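Local coordinates for transmembrane oligosaccharyl transferase (Archaeoglobus fulgidus, PDB 3WAJ), which belongs to the STT3 family of oligosaccharyl transferases, joining a membrane-embedded helical part of the GT-C clan to a carboxy-terminal globular part, at residues G175-A180 / L248-T253; A204-G209 / F254-L259; G546-W551 / L603-V608; R694-S699 / V771-R776. All blocks are in the same frame, centred on the assembly; numbering follows the deposited sequence.

Contact 1 of 4, residues G175-A180 / L248-T253; sequences GTFLLA and LVAVVT
In the GT-C helical bundle of the STT3 family, Phe-177 of helix 163-181 reaches across to Val-249, Ala-250 and Thr-253 of helix 243-261. The two segments run roughly antiparallel, at 137°, and their axes come no closer than 10.4 Å, a spacing that a long aromatic side chain can bridge. CG is anti to the backbone N (chi1 179°), which carries the ring toward the other helix, where CD1 and CE1 do the touching. CE1 lies 4.0 Å from Val-249 CG1. At the ring edge, near its plane, come Thr-253 OG1 and the CA of Ala-250; the small alanine lets CE1 approach that CA to 4.2 Å. A turn further along, Ala-180 CB touches Val-249 CG1 at 3.7 Å, so one valine methyl is shared by both residues of the first helix. Threonine fits this apolar seam because its OG1 donates to Val-249 O in its own helix at 2.8 Å, from above the carbonyl plane, while Thr-253 N binds the same oxygen. Beyond the pair, Trp-184 touches Val-249, and Ala-250 packs on Ala-291 of helix 278-303. The other valine methyl, Val-249 CG2, rests 3.3 Å from Ala-180 O.

Contact 2 of 4, residues A204-G209 / F254-L259; sequences AGITIG and FAVSAL
Ile-208 holds CG1 anti to its carbonyl carbon (chi1 -71°), which leaves CG2 anti to the backbone N and pressed against Ser-257 CB at 3.6 Å. Ser-257 places OG between its backbone N and carbonyl carbon (chi1 67°), where the hydroxyl bends back to donate to Phe-254 O at 2.8 Å. The further branch of the isoleucine carries CD1 to Phe-254 CE1, 4.2 Å away, the two side chains crossing obliquely. These groups flank a GxxxG motif, Gly-205 and Gly-209 of helix 199-214, laid against helix 243-261 in the right-handed, parallel sense (signed crossing angle -44°), with segment axes only 7.3 Å apart. Glycine suits so close an approach because its bare CA is the surface. Val-256 CB sits 4.0 Å from Gly-205 CA, and its CG1 touches the Gly-205 carbonyl carbon and brushes the side chain of Ile-206. Of the CA pairs, Gly-209 and Ser-257 are nearest, at 4.3 Å. Gly-205 O faces Ser-257 CA at 3.3 Å, a CA-H...O contact of the kind seen in glycine-lined membrane helix pairs. Ile-225 of helix 221-234 touches both Ile-208 and Phe-254, and Leu-284 of helix 278-303 packs on Ser-257. Phe-254 O accepts from Ser-257 OG and Ala-258 N on one face of its plane. The serine hydroxyl is thus satisfied within its own helix, no conventional hydrogen bond spans the pair, and cohesion between the two segments probably rests on close van der Waals fit, with a modest share from the CA-H...O contact.

Contact 3 of 4, residues G546-W551 / L603-V608; sequences GVISWW and LNVKYV
Gly-546 O receives two N-H groups from the neighbouring parallel strand, which marks a beta bulge; both strands lie in the AglB core range and belong to a mixed sheet. Lys-606 N donates at 2.9 Å, while Tyr-607 N makes a weak bond at 3.4 Å. Gly-546 pairs with Val-605 but Val-547 with Tyr-607, leaving Lys-606 as the extra residue. Flanking the bulge, Gly-546 N binds Asn-604 O at 2.9 Å and Ile-548 N binds Tyr-607 O at 2.9 Å. Glycine fits here because the side of its CA lacking a CB is turned to the Leu-603 and Asn-604 carbonyls. With CG1 anti to the backbone N (chi1 -165°), Ile-548 CG2 sits between the backbone N and the carbonyl carbon and meets Val-608 CG2 at 3.7 Å and Val-605 CG2 at 4.0 Å. Ile-548 and Val-608 point the same way, side by side, and both touch Phe-587 of helix 584-588. Met-510 of helix 501-513 meets Val-547 and Tyr-607 on the other face. The strand follows directly on a Schellman motif: Asn-604, a residue type tolerant of positive phi, ends helix 593-602 as Val-605 N bonds to Ala-600 O. Its ND2 hydrogen-bonds to Tyr-74 OH.

Contact 4 of 4, residues R694-S699 / V771-R776; sequences RMIYES and VKIFER
The guanidinium of Arg-694 meets Glu-775 OE1 at its edge and in its plane, a side-on salt bridge within an antiparallel strand pair of the mixed sheet. Both NE (2.8 Å) and NH2 (2.6 Å) of Arg-694 converge on Glu-775 OE1, NE on its anti side and NH2 on its syn side, both tilted out of the carboxylate plane from the same face; guanidinium and carboxylate planes are 25° apart. Two parallel, extended side chains suit this grip; Arg-694 NH1 has a second acid partner in Glu-855. On the opposite sheet face, the Phe-774 ring takes Met-695 CA obliquely, and Met-695 SD lies 5.2 Å from the ring centroid, 38° off its normal, a Met-aromatic contact. The Tyr-697 ring is approached obliquely by Ile-773 CD1 at 3.9 Å. Ile-773 faces both Ile-696 and Tyr-697, a classic beta bulge: Ile-696 N donates to Ile-773 O at 2.9 Å, and Ile-773 N to Tyr-697 O at 2.8 Å. The branched Ile-773 can meet both, its CG2 packing on Ile-696 CD1 and its CD1 on the tyrosine ring. Glu-698 and Lys-772 run side by side without a salt bridge; the lysine pairs with Asp-686, while Glu-698 OE2 hydrogen-bonds to Thr-801 and OE1 forms a salt bridge with Arg-805. Just past the end of strand 693-698, Ser-699 OG (chi1 63°) replaces a backbone acceptor, receiving Val-771 N at 2.8 Å.

How the contacts relate
Contacts 1 and 2 belong to the STT3 amino-terminal helical region, contacts 3 and 4 to the globular part. The first two share helix 243-261; their centres are 10 Å apart and their segments alternate along the chain. A probable hydrogen bond between Thr-176 OG1 and Thr-207 OG1 links helices 163-181 and 199-214. Contacts 3 and 4 follow in series, with centres 12 Å apart in one mixed sheet, where strands 605-611 and 771-776 are neighbours joined by backbone bonds; contact 4 extends the sheet of contact 3 with later chain. Between the pairs, centres lie 43 to 58 Å apart, consistent with two parts packed apart, one helical and one built round the mixed sheet.

Contact 1 of 4, residues G175-A180 / L248-T253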
loop_
_atom_site.group_PDB
_atom_site.type_symbol
_atom_site.label_atom_id
_atom_site.label_comp_id
_atom_site.label_asym_id
_atom_site.label_seq_id
_atom_site.Cartn_x
_atom_site.Cartn_y
_atom_site.Cartn_z
ATOM N N GLY A 175 -8.887 -2.713 27.256
ATOM C CA GLY A 175 -10.087 -2.451 28.028
ATOM C C GLY A 175 -10.700 -3.699 28.629
ATOM O O GLY A 175 -11.150 -3.690 29.772
ATOM N N THR A 176 -10.720 -4.778 27.858
ATOM C CA THR A 176 -11.274 -6.036 28.346
ATOM C C THR A 176 -10.334 -6.707 29.337
ATOM O O THR A 176 -10.773 -7.392 30.263
ATOM C CB THR A 176 -11.591 -7.018 27.198
ATOM O OG1 THR A 176 -10.401 -7.267 26.432
ATOM C CG2 THR A 176 -12.709 -6.475 26.299
ATOM N N PHE A 177 -9.031 -6.540 29.129
ATOM C CA PHE A 177 -8.076 -7.053 30.101
ATOM C C PHE A 177 -8.188 -6.303 31.435
ATOM O O PHE A 177 -8.172 -6.920 32.501
ATOM C CB PHE A 177 -6.641 -6.982 29.597
ATOM C CG PHE A 177 -5.634 -7.488 30.591
ATOM C CD1 PHE A 177 -5.412 -8.849 30.732
ATOM C CD2 PHE A 177 -4.925 -6.602 31.406
ATOM C CE1 PHE A 177 -4.507 -9.326 31.667
ATOM C CE2 PHE A 177 -4.008 -7.068 32.344
ATOM C CZ PHE A 177 -3.799 -8.431 32.478
ATOM N N LEU A 178 -8.287 -4.977 31.375
ATOM C CA LEU A 178 -8.378 -4.196 32.596
ATOM C C LEU A 178 -9.697 -4.505 33.288
ATOM O O LEU A 178 -9.744 -4.654 34.507
ATOM C CB LEU A 178 -8.192 -2.702 32.320
ATOM C CG LEU A 178 -6.737 -2.375 31.967
ATOM C CD1 LEU A 178 -6.522 -0.891 31.719
ATOM C CD2 LEU A 178 -5.794 -2.870 33.056
ATOM N N LEU A 179 -10.754 -4.654 32.500
ATOM C CA LEU A 179 -12.049 -5.077 33.020
ATOM C C LEU A 179 -11.947 -6.421 33.751
ATOM O O LEU A 179 -12.610 -6.637 34.763
ATOM C CB LEU A 179 -13.066 -5.155 31.879
ATOM C CG LEU A 179 -14.566 -5.248 32.185
ATOM C CD1 LEU A 179 -15.004 -6.661 32.493
ATOM C CD2 LEU A 179 -14.942 -4.334 33.335
ATOM N N ALA A 180 -11.110 -7.324 33.255
ATOM C CA ALA A 180 -10.936 -8.614 33.926
ATOM C C ALA A 180 -10.066 -8.539 35.203
ATOM O O ALA A 180 -10.003 -9.507 35.962
ATOM C CB ALA A 180 -10.408 -9.678 32.949
ATOM N N LEU A 248 -3.417 -14.592 37.510
ATOM C CA LEU A 248 -4.312 -15.691 37.130
ATOM C C LEU A 248 -5.145 -15.324 35.890
ATOM O O LEU A 248 -5.283 -16.123 34.953
ATOM C CB LEU A 248 -5.202 -16.127 38.308
ATOM C CG LEU A 248 -4.581 -17.088 39.334
ATOM C CD1 LEU A 248 -5.492 -17.303 40.558
ATOM C CD2 LEU A 248 -4.226 -18.429 38.683
ATOM N N VAL A 249 -5.672 -14.103 35.886
ATOM C CA VAL A 249 -6.383 -13.567 34.738
ATOM C C VAL A 249 -5.529 -13.622 33.469
ATOM O O VAL A 249 -6.001 -14.030 32.396
ATOM C CB VAL A 249 -6.809 -12.121 35.008
ATOM C CG1 VAL A 249 -7.206 -11.411 33.710
ATOM C CG2 VAL A 249 -7.947 -12.103 35.994
ATOM N N ALA A 250 -4.269 -13.208 33.603
ATOM C CA ALA A 250 -3.339 -13.236 32.486
ATOM C C ALA A 250 -3.126 -14.677 32.028
ATOM O O ALA A 250 -3.076 -14.941 30.831
ATOM C CB ALA A 250 -2.026 -12.577 32.862
ATOM N N VAL A 251 -3.009 -15.607 32.979
ATOM C CA VAL A 251 -2.875 -17.020 32.633
ATOM C C VAL A 251 -4.031 -17.466 31.736
ATOM O O VAL A 251 -3.805 -18.053 30.679
ATOM C CB VAL A 251 -2.772 -17.927 33.877
ATOM C CG1 VAL A 251 -3.004 -19.379 33.493
ATOM C CG2 VAL A 251 -1.398 -17.776 34.542
ATOM N N VAL A 252 -5.259 -17.152 32.142
ATOM C CA VAL A 252 -6.448 -17.524 31.377
ATOM C C VAL A 252 -6.475 -16.827 30.018
ATOM O O VAL A 252 -6.637 -17.480 28.977
ATOM C CB VAL A 252 -7.757 -17.234 32.161
ATOM C CG1 VAL A 252 -8.995 -17.533 31.303
ATOM C CG2 VAL A 252 -7.799 -18.050 33.449
ATOM N N THR A 253 -6.305 -15.506 30.040
ATOM C CA THR A 253 -6.286 -14.677 28.829
ATOM C C THR A 253 -5.290 -15.189 27.770
ATOM O O THR A 253 -5.652 -15.446 26.608
ATOM C CB THR A 253 -5.932 -13.222 29.184
ATOM O OG1 THR A 253 -6.893 -12.705 30.116
ATOM C CG2 THR A 253 -5.908 -12.344 27.947
#

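Contact 2 of 4, residues A204-G209 / F254-L259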
loop_
_atom_site.group_PDB
_atom_site.type_symbol
_atom_site.label_atom_id
_atom_site.label_comp_id
_atom_site.label_asym_id
_atom_site.label_seq_id
_atom_site.Cartn_x
_atom_site.Cartn_y
_atom_site.Cartn_z
ATOM N N ALA A 204 -11.367 -11.478 27.179
ATOM C CA ALA A 204 -10.135 -10.730 26.953
ATOM C C ALA A 204 -9.156 -11.547 26.104
ATOM O O ALA A 204 -8.487 -11.015 25.217
ATOM C CB ALA A 204 -9.503 -10.346 28.271
ATOM N N GLY A 205 -9.079 -12.845 26.382
ATOM C CA GLY A 205 -8.277 -13.748 25.583
ATOM C C GLY A 205 -8.775 -13.807 24.148
ATOM O O GLY A 205 -8.000 -14.053 23.226
ATOM N N ILE A 206 -10.074 -13.577 23.957
ATOM C CA ILE A 206 -10.670 -13.602 22.623
ATOM C C ILE A 206 -10.263 -12.366 21.841
ATOM O O ILE A 206 -9.935 -12.453 20.658
ATOM C CB ILE A 206 -12.219 -13.747 22.672
ATOM C CG1 ILE A 206 -12.609 -15.196 22.957
ATOM C CG2 ILE A 206 -12.854 -13.320 21.367
ATOM C CD1 ILE A 206 -14.075 -15.391 23.239
ATOM N N THR A 207 -10.281 -11.215 22.505
ATOM C CA THR A 207 -9.888 -9.961 21.868
ATOM C C THR A 207 -8.409 -9.992 21.467
ATOM O O THR A 207 -8.043 -9.494 20.405
ATOM C CB THR A 207 -10.175 -8.751 22.764
ATOM O OG1 THR A 207 -9.423 -8.878 23.975
ATOM C CG2 THR A 207 -11.656 -8.668 23.091
ATOM N N ILE A 208 -7.558 -10.584 22.302
ATOM C CA ILE A 208 -6.164 -10.751 21.894
ATOM C C ILE A 208 -6.073 -11.663 20.673
ATOM O O ILE A 208 -5.509 -11.282 19.639
ATOM C CB ILE A 208 -5.275 -11.282 23.020
ATOM C CG1 ILE A 208 -5.089 -10.195 24.082
ATOM C CG2 ILE A 208 -3.909 -11.727 22.461
ATOM C CD1 ILE A 208 -4.316 -10.645 25.286
ATOM N N GLY A 209 -6.654 -12.856 20.796
ATOM C CA GLY A 209 -6.770 -13.783 19.684
ATOM C C GLY A 209 -7.203 -13.093 18.403
ATOM O O GLY A 209 -6.574 -13.288 17.350
ATOM N N PHE A 254 -4.038 -15.337 28.177
ATOM C CA PHE A 254 -3.009 -15.830 27.274
ATOM C C PHE A 254 -3.287 -17.267 26.843
ATOM O O PHE A 254 -3.041 -17.621 25.696
ATOM C CB PHE A 254 -1.619 -15.675 27.905
ATOM C CG PHE A 254 -1.125 -14.256 27.915
ATOM C CD1 PHE A 254 -1.190 -13.481 26.759
ATOM C CD2 PHE A 254 -0.609 -13.688 29.074
ATOM C CE1 PHE A 254 -0.734 -12.164 26.750
ATOM C CE2 PHE A 254 -0.153 -12.364 29.079
ATOM C CZ PHE A 254 -0.214 -11.604 27.913
ATOM N N ALA A 255 -3.814 -18.086 27.752
ATOM C CA ALA A 255 -4.207 -19.444 27.383
ATOM C C ALA A 255 -5.283 -19.424 26.292
ATOM O O ALA A 255 -5.173 -20.126 25.278
ATOM C CB ALA A 255 -4.684 -20.232 28.604
ATOM N N VAL A 256 -6.316 -18.611 26.496
ATOM C CA VAL A 256 -7.409 -18.549 25.538
ATOM C C VAL A 256 -6.923 -18.026 24.188
ATOM O O VAL A 256 -7.250 -18.597 23.154
ATOM C CB VAL A 256 -8.600 -17.723 26.075
ATOM C CG1 VAL A 256 -9.612 -17.429 24.966
ATOM C CG2 VAL A 256 -9.275 -18.461 27.235
ATOM N N SER A 257 -6.124 -16.962 24.203
ATOM C CA SER A 257 -5.630 -16.363 22.961
ATOM C C SER A 257 -4.875 -17.389 22.134
ATOM O O SER A 257 -4.994 -17.418 20.907
ATOM C CB SER A 257 -4.724 -15.163 23.249
ATOM O OG SER A 257 -3.522 -15.565 23.881
ATOM N N ALA A 258 -4.103 -18.238 22.818
ATOM C CA ALA A 258 -3.326 -19.291 22.156
ATOM C C ALA A 258 -4.237 -20.332 21.490
ATOM O O ALA A 258 -3.946 -20.818 20.400
ATOM C CB ALA A 258 -2.408 -19.949 23.142
ATOM N N LEU A 259 -5.326 -20.681 22.168
ATOM C CA LEU A 259 -6.313 -21.614 21.635
ATOM C C LEU A 259 -6.954 -21.076 20.369
ATOM O O LEU A 259 -7.146 -21.804 19.393
ATOM C CB LEU A 259 -7.411 -21.870 22.668
ATOM C CG LEU A 259 -7.112 -22.931 23.709
ATOM C CD1 LEU A 259 -8.260 -23.018 24.703
ATOM C CD2 LEU A 259 -6.900 -24.251 22.999
#

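Contact 3 of 4, residues G546-W551 / L603-V608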
loop_
_atom_site.group_PDB
_atom_site.type_symbol
_atom_site.label_atom_id
_atom_site.label_comp_id
_atom_site.label_asym_id
_atom_site.label_seq_id
_atom_site.Cartn_x
_atom_site.Cartn_y
_atom_site.Cartn_z
ATOM N N GLY A 546 2.889 -13.887 -17.631
ATOM C CA GLY A 546 2.944 -12.837 -16.639
ATOM C C GLY A 546 2.657 -11.468 -17.216
ATOM O O GLY A 546 2.833 -11.210 -18.417
ATOM N N VAL A 547 2.210 -10.586 -16.331
ATOM C CA VAL A 547 1.916 -9.216 -16.668
ATOM C C VAL A 547 2.861 -8.322 -15.856
ATOM O O VAL A 547 2.821 -8.307 -14.616
ATOM C CB VAL A 547 0.474 -8.895 -16.333
ATOM C CG1 VAL A 547 0.152 -7.414 -16.665
ATOM C CG2 VAL A 547 -0.459 -9.827 -17.093
ATOM N N ILE A 548 3.710 -7.575 -16.555
ATOM C CA ILE A 548 4.710 -6.768 -15.880
ATOM C C ILE A 548 4.351 -5.275 -15.821
ATOM O O ILE A 548 3.978 -4.649 -16.810
ATOM C CB ILE A 548 6.119 -6.982 -16.474
ATOM C CG1 ILE A 548 7.178 -6.420 -15.524
ATOM C CG2 ILE A 548 6.240 -6.352 -17.845
ATOM C CD1 ILE A 548 8.520 -7.109 -15.652
ATOM N N SER A 549 4.488 -4.704 -14.635
ATOM C CA SER A 549 4.150 -3.313 -14.401
ATOM C C SER A 549 4.818 -2.934 -13.082
ATOM O O SER A 549 5.390 -3.782 -12.417
ATOM C CB SER A 549 2.626 -3.163 -14.307
ATOM O OG SER A 549 2.274 -1.820 -14.015
ATOM N N TRP A 550 4.752 -1.673 -12.690
ATOM C CA TRP A 550 5.365 -1.272 -11.429
ATOM C C TRP A 550 4.662 -2.007 -10.269
ATOM O O TRP A 550 3.521 -2.466 -10.426
ATOM C CB TRP A 550 5.297 0.258 -11.275
ATOM C CG TRP A 550 6.142 0.829 -10.161
ATOM C CD1 TRP A 550 5.769 1.804 -9.284
ATOM C CD2 TRP A 550 7.494 0.468 -9.806
ATOM N NE1 TRP A 550 6.792 2.073 -8.409
ATOM C CE2 TRP A 550 7.861 1.269 -8.702
ATOM C CE3 TRP A 550 8.423 -0.456 -10.309
ATOM C CZ2 TRP A 550 9.124 1.183 -8.093
ATOM C CZ3 TRP A 550 9.670 -0.547 -9.699
ATOM C CH2 TRP A 550 10.010 0.271 -8.606
ATOM N N TRP A 551 5.323 -2.136 -9.119
ATOM C CA TRP A 551 4.795 -3.011 -8.063
ATOM C C TRP A 551 3.510 -2.489 -7.415
ATOM O O TRP A 551 2.703 -3.284 -6.932
ATOM C CB TRP A 551 5.856 -3.295 -7.002
ATOM C CG TRP A 551 6.383 -2.086 -6.276
ATOM C CD1 TRP A 551 7.483 -1.348 -6.612
ATOM C CD2 TRP A 551 5.868 -1.504 -5.062
ATOM N NE1 TRP A 551 7.680 -0.339 -5.695
ATOM C CE2 TRP A 551 6.702 -0.404 -4.739
ATOM C CE3 TRP A 551 4.779 -1.797 -4.228
ATOM C CZ2 TRP A 551 6.490 0.399 -3.604
ATOM C CZ3 TRP A 551 4.562 -0.995 -3.102
ATOM C CH2 TRP A 551 5.417 0.091 -2.800
ATOM N N LEU A 603 10.774 -14.167 -16.477
ATOM C CA LEU A 603 9.507 -14.034 -15.762
ATOM C C LEU A 603 8.345 -14.375 -16.670
ATOM O O LEU A 603 7.179 -14.211 -16.294
ATOM C CB LEU A 603 9.356 -12.634 -15.176
ATOM C CG LEU A 603 10.576 -12.207 -14.351
ATOM C CD1 LEU A 603 10.589 -10.699 -14.114
ATOM C CD2 LEU A 603 10.634 -12.975 -13.030
ATOM N N ASN A 604 8.671 -14.850 -17.869
ATOM C CA ASN A 604 7.650 -15.305 -18.798
ATOM C C ASN A 604 6.562 -14.239 -19.023
ATOM O O ASN A 604 5.355 -14.531 -18.945
ATOM C CB ASN A 604 7.015 -16.581 -18.239
ATOM C CG ASN A 604 6.211 -17.327 -19.263
ATOM O OD1 ASN A 604 6.594 -17.395 -20.437
ATOM N ND2 ASN A 604 5.072 -17.888 -18.832
ATOM N N VAL A 605 6.961 -12.996 -19.283
ATOM C CA VAL A 605 5.928 -11.979 -19.446
ATOM C C VAL A 605 5.364 -11.986 -20.860
ATOM O O VAL A 605 6.080 -12.239 -21.830
ATOM C CB VAL A 605 6.364 -10.551 -18.998
ATOM C CG1 VAL A 605 7.671 -10.577 -18.228
ATOM C CG2 VAL A 605 6.433 -9.605 -20.179
ATOM N N LYS A 606 4.067 -11.729 -20.962
ATOM C CA LYS A 606 3.425 -11.592 -22.251
ATOM C C LYS A 606 2.797 -10.191 -22.425
ATOM O O LYS A 606 2.571 -9.725 -23.546
ATOM C CB LYS A 606 2.376 -12.689 -22.439
ATOM C CG LYS A 606 1.856 -12.742 -23.857
ATOM C CD LYS A 606 0.728 -13.764 -24.069
ATOM C CE LYS A 606 0.563 -13.996 -25.584
ATOM N NZ LYS A 606 -0.811 -14.422 -25.935
ATOM N N TYR A 607 2.524 -9.516 -21.317
ATOM C CA TYR A 607 1.999 -8.151 -21.381
ATOM C C TYR A 607 2.730 -7.220 -20.446
ATOM O O TYR A 607 3.168 -7.617 -19.362
ATOM C CB TYR A 607 0.498 -8.106 -21.081
ATOM C CG TYR A 607 -0.272 -8.942 -22.053
ATOM C CD1 TYR A 607 -0.646 -8.420 -23.284
ATOM C CD2 TYR A 607 -0.578 -10.270 -21.770
ATOM C CE1 TYR A 607 -1.330 -9.176 -24.200
ATOM C CE2 TYR A 607 -1.272 -11.048 -22.683
ATOM C CZ TYR A 607 -1.640 -10.491 -23.902
ATOM O OH TYR A 607 -2.322 -11.234 -24.836
ATOM N N VAL A 608 2.865 -5.981 -20.900
ATOM C CA VAL A 608 3.448 -4.909 -20.111
ATOM C C VAL A 608 2.332 -3.876 -19.917
ATOM O O VAL A 608 1.622 -3.544 -20.869
ATOM C CB VAL A 608 4.617 -4.239 -20.871
ATOM C CG1 VAL A 608 5.307 -3.191 -19.998
ATOM C CG2 VAL A 608 5.625 -5.279 -21.380
#

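Contact 4 of 4, residues R694-S699 / V771-R776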
loop_
_atom_site.group_PDB
_atom_site.type_symbol
_atom_site.label_atom_id
_atom_site.label_comp_id
_atom_site.label_asym_id
_atom_site.label_seq_id
_atom_site.Cartn_x
_atom_site.Cartn_y
_atom_site.Cartn_z
ATOM N N ARG A 694 4.474 -4.456 -28.937
ATOM C CA ARG A 694 3.535 -3.652 -29.739
ATOM C C ARG A 694 2.492 -3.111 -28.781
ATOM O O ARG A 694 2.174 -3.764 -27.778
ATOM C CB ARG A 694 2.865 -4.501 -30.842
ATOM C CG ARG A 694 2.225 -5.814 -30.352
ATOM C CD ARG A 694 1.471 -6.500 -31.463
ATOM N NE ARG A 694 0.818 -7.747 -31.060
ATOM C CZ ARG A 694 0.189 -8.571 -31.899
ATOM N NH1 ARG A 694 0.131 -8.286 -33.189
ATOM N NH2 ARG A 694 -0.374 -9.677 -31.451
ATOM N N MET A 695 1.970 -1.922 -29.050
ATOM C CA MET A 695 0.883 -1.415 -28.230
ATOM C C MET A 695 -0.394 -2.135 -28.658
ATOM O O MET A 695 -0.589 -2.403 -29.847
ATOM C CB MET A 695 0.756 0.095 -28.404
ATOM C CG MET A 695 -0.414 0.743 -27.669
ATOM S SD MET A 695 -0.146 2.513 -27.556
ATOM C CE MET A 695 -1.818 2.998 -27.549
ATOM N N ILE A 696 -1.253 -2.474 -27.703
ATOM C CA ILE A 696 -2.511 -3.129 -28.060
ATOM C C ILE A 696 -3.733 -2.356 -27.593
ATOM O O ILE A 696 -4.845 -2.585 -28.088
ATOM C CB ILE A 696 -2.584 -4.572 -27.548
ATOM C CG1 ILE A 696 -2.464 -4.611 -26.028
ATOM C CG2 ILE A 696 -1.508 -5.416 -28.196
ATOM C CD1 ILE A 696 -2.512 -6.025 -25.457
ATOM N N TYR A 697 -3.513 -1.446 -26.643
ATOM C CA TYR A 697 -4.580 -0.652 -26.022
ATOM C C TYR A 697 -3.999 0.534 -25.246
ATOM O O TYR A 697 -2.950 0.404 -24.608
ATOM C CB TYR A 697 -5.387 -1.548 -25.064
ATOM C CG TYR A 697 -6.461 -0.854 -24.236
ATOM C CD1 TYR A 697 -6.143 -0.165 -23.062
ATOM C CD2 TYR A 697 -7.807 -0.940 -24.593
ATOM C CE1 TYR A 697 -7.139 0.446 -22.286
ATOM C CE2 TYR A 697 -8.798 -0.333 -23.828
ATOM C CZ TYR A 697 -8.458 0.356 -22.679
ATOM O OH TYR A 697 -9.435 0.956 -21.925
ATOM N N GLU A 698 -4.675 1.679 -25.285
ATOM C CA GLU A 698 -4.410 2.755 -24.315
ATOM C C GLU A 698 -5.725 3.331 -23.798
ATOM O O GLU A 698 -6.756 3.259 -24.465
ATOM C CB GLU A 698 -3.543 3.880 -24.904
ATOM C CG GLU A 698 -4.259 4.770 -25.935
ATOM C CD GLU A 698 -3.413 5.988 -26.365
ATOM O OE1 GLU A 698 -2.451 6.355 -25.646
ATOM O OE2 GLU A 698 -3.708 6.595 -27.423
ATOM N N SER A 699 -5.682 3.895 -22.597
ATOM C CA SER A 699 -6.850 4.538 -22.003
ATOM C C SER A 699 -6.980 5.951 -22.514
ATOM O O SER A 699 -6.162 6.428 -23.303
ATOM C CB SER A 699 -6.674 4.635 -20.502
ATOM O OG SER A 699 -5.565 5.456 -20.187
ATOM N N VAL A 771 -2.902 5.208 -19.237
ATOM C CA VAL A 771 -2.487 3.813 -19.127
ATOM C C VAL A 771 -2.300 3.220 -20.513
ATOM O O VAL A 771 -3.145 3.408 -21.383
ATOM C CB VAL A 771 -3.524 2.973 -18.361
ATOM C CG1 VAL A 771 -3.013 1.541 -18.180
ATOM C CG2 VAL A 771 -3.813 3.594 -17.011
ATOM N N LYS A 772 -1.188 2.518 -20.719
ATOM C CA LYS A 772 -0.921 1.841 -21.989
ATOM C C LYS A 772 -0.590 0.370 -21.761
ATOM O O LYS A 772 0.105 0.029 -20.810
ATOM C CB LYS A 772 0.212 2.532 -22.755
ATOM C CG LYS A 772 -0.147 3.916 -23.250
ATOM C CD LYS A 772 1.088 4.599 -23.800
ATOM C CE LYS A 772 0.907 6.102 -23.859
ATOM N NZ LYS A 772 1.970 6.700 -24.692
ATOM N N ILE A 773 -1.100 -0.491 -22.634
ATOM C CA ILE A 773 -0.822 -1.918 -22.556
ATOM C C ILE A 773 -0.057 -2.383 -23.795
ATOM O O ILE A 773 -0.440 -2.092 -24.927
ATOM C CB ILE A 773 -2.122 -2.717 -22.436
ATOM C CG1 ILE A 773 -2.887 -2.281 -21.193
ATOM C CG2 ILE A 773 -1.860 -4.215 -22.379
ATOM C CD1 ILE A 773 -4.259 -2.937 -21.073
ATOM N N PHE A 774 1.019 -3.120 -23.582
ATOM C CA PHE A 774 1.785 -3.674 -24.684
ATOM C C PHE A 774 1.803 -5.204 -24.607
ATOM O O PHE A 774 1.688 -5.785 -23.520
ATOM C CB PHE A 774 3.214 -3.144 -24.639
ATOM C CG PHE A 774 3.304 -1.644 -24.721
ATOM C CD1 PHE A 774 3.609 -1.021 -25.930
ATOM C CD2 PHE A 774 3.084 -0.853 -23.593
ATOM C CE1 PHE A 774 3.688 0.376 -26.027
ATOM C CE2 PHE A 774 3.167 0.551 -23.679
ATOM C CZ PHE A 774 3.470 1.161 -24.904
ATOM N N GLU A 775 1.956 -5.851 -25.760
ATOM C CA GLU A 775 2.112 -7.297 -25.812
ATOM C C GLU A 775 3.539 -7.650 -26.187
ATOM O O GLU A 775 4.089 -7.118 -27.162
ATOM C CB GLU A 775 1.165 -7.937 -26.839
ATOM C CG GLU A 775 1.230 -9.462 -26.834
ATOM C CD GLU A 775 0.387 -10.101 -27.921
ATOM O OE1 GLU A 775 0.019 -9.393 -28.891
ATOM O OE2 GLU A 775 0.103 -11.319 -27.808
ATOM N N ARG A 776 4.141 -8.548 -25.413
ATOM C CA ARG A 776 5.454 -9.068 -25.771
ATOM C C ARG A 776 5.259 -10.164 -26.817
ATOM O O ARG A 776 4.396 -11.034 -26.685
ATOM C CB ARG A 776 6.201 -9.596 -24.545
ATOM C CG ARG A 776 7.543 -10.207 -24.874
ATOM C CD ARG A 776 8.419 -10.406 -23.638
ATOM N NE ARG A 776 9.646 -11.084 -24.042
ATOM C CZ ARG A 776 9.897 -12.373 -23.843
ATOM N NH1 ARG A 776 9.030 -13.119 -23.177
ATOM N NH2 ARG A 776 11.031 -12.905 -24.289
#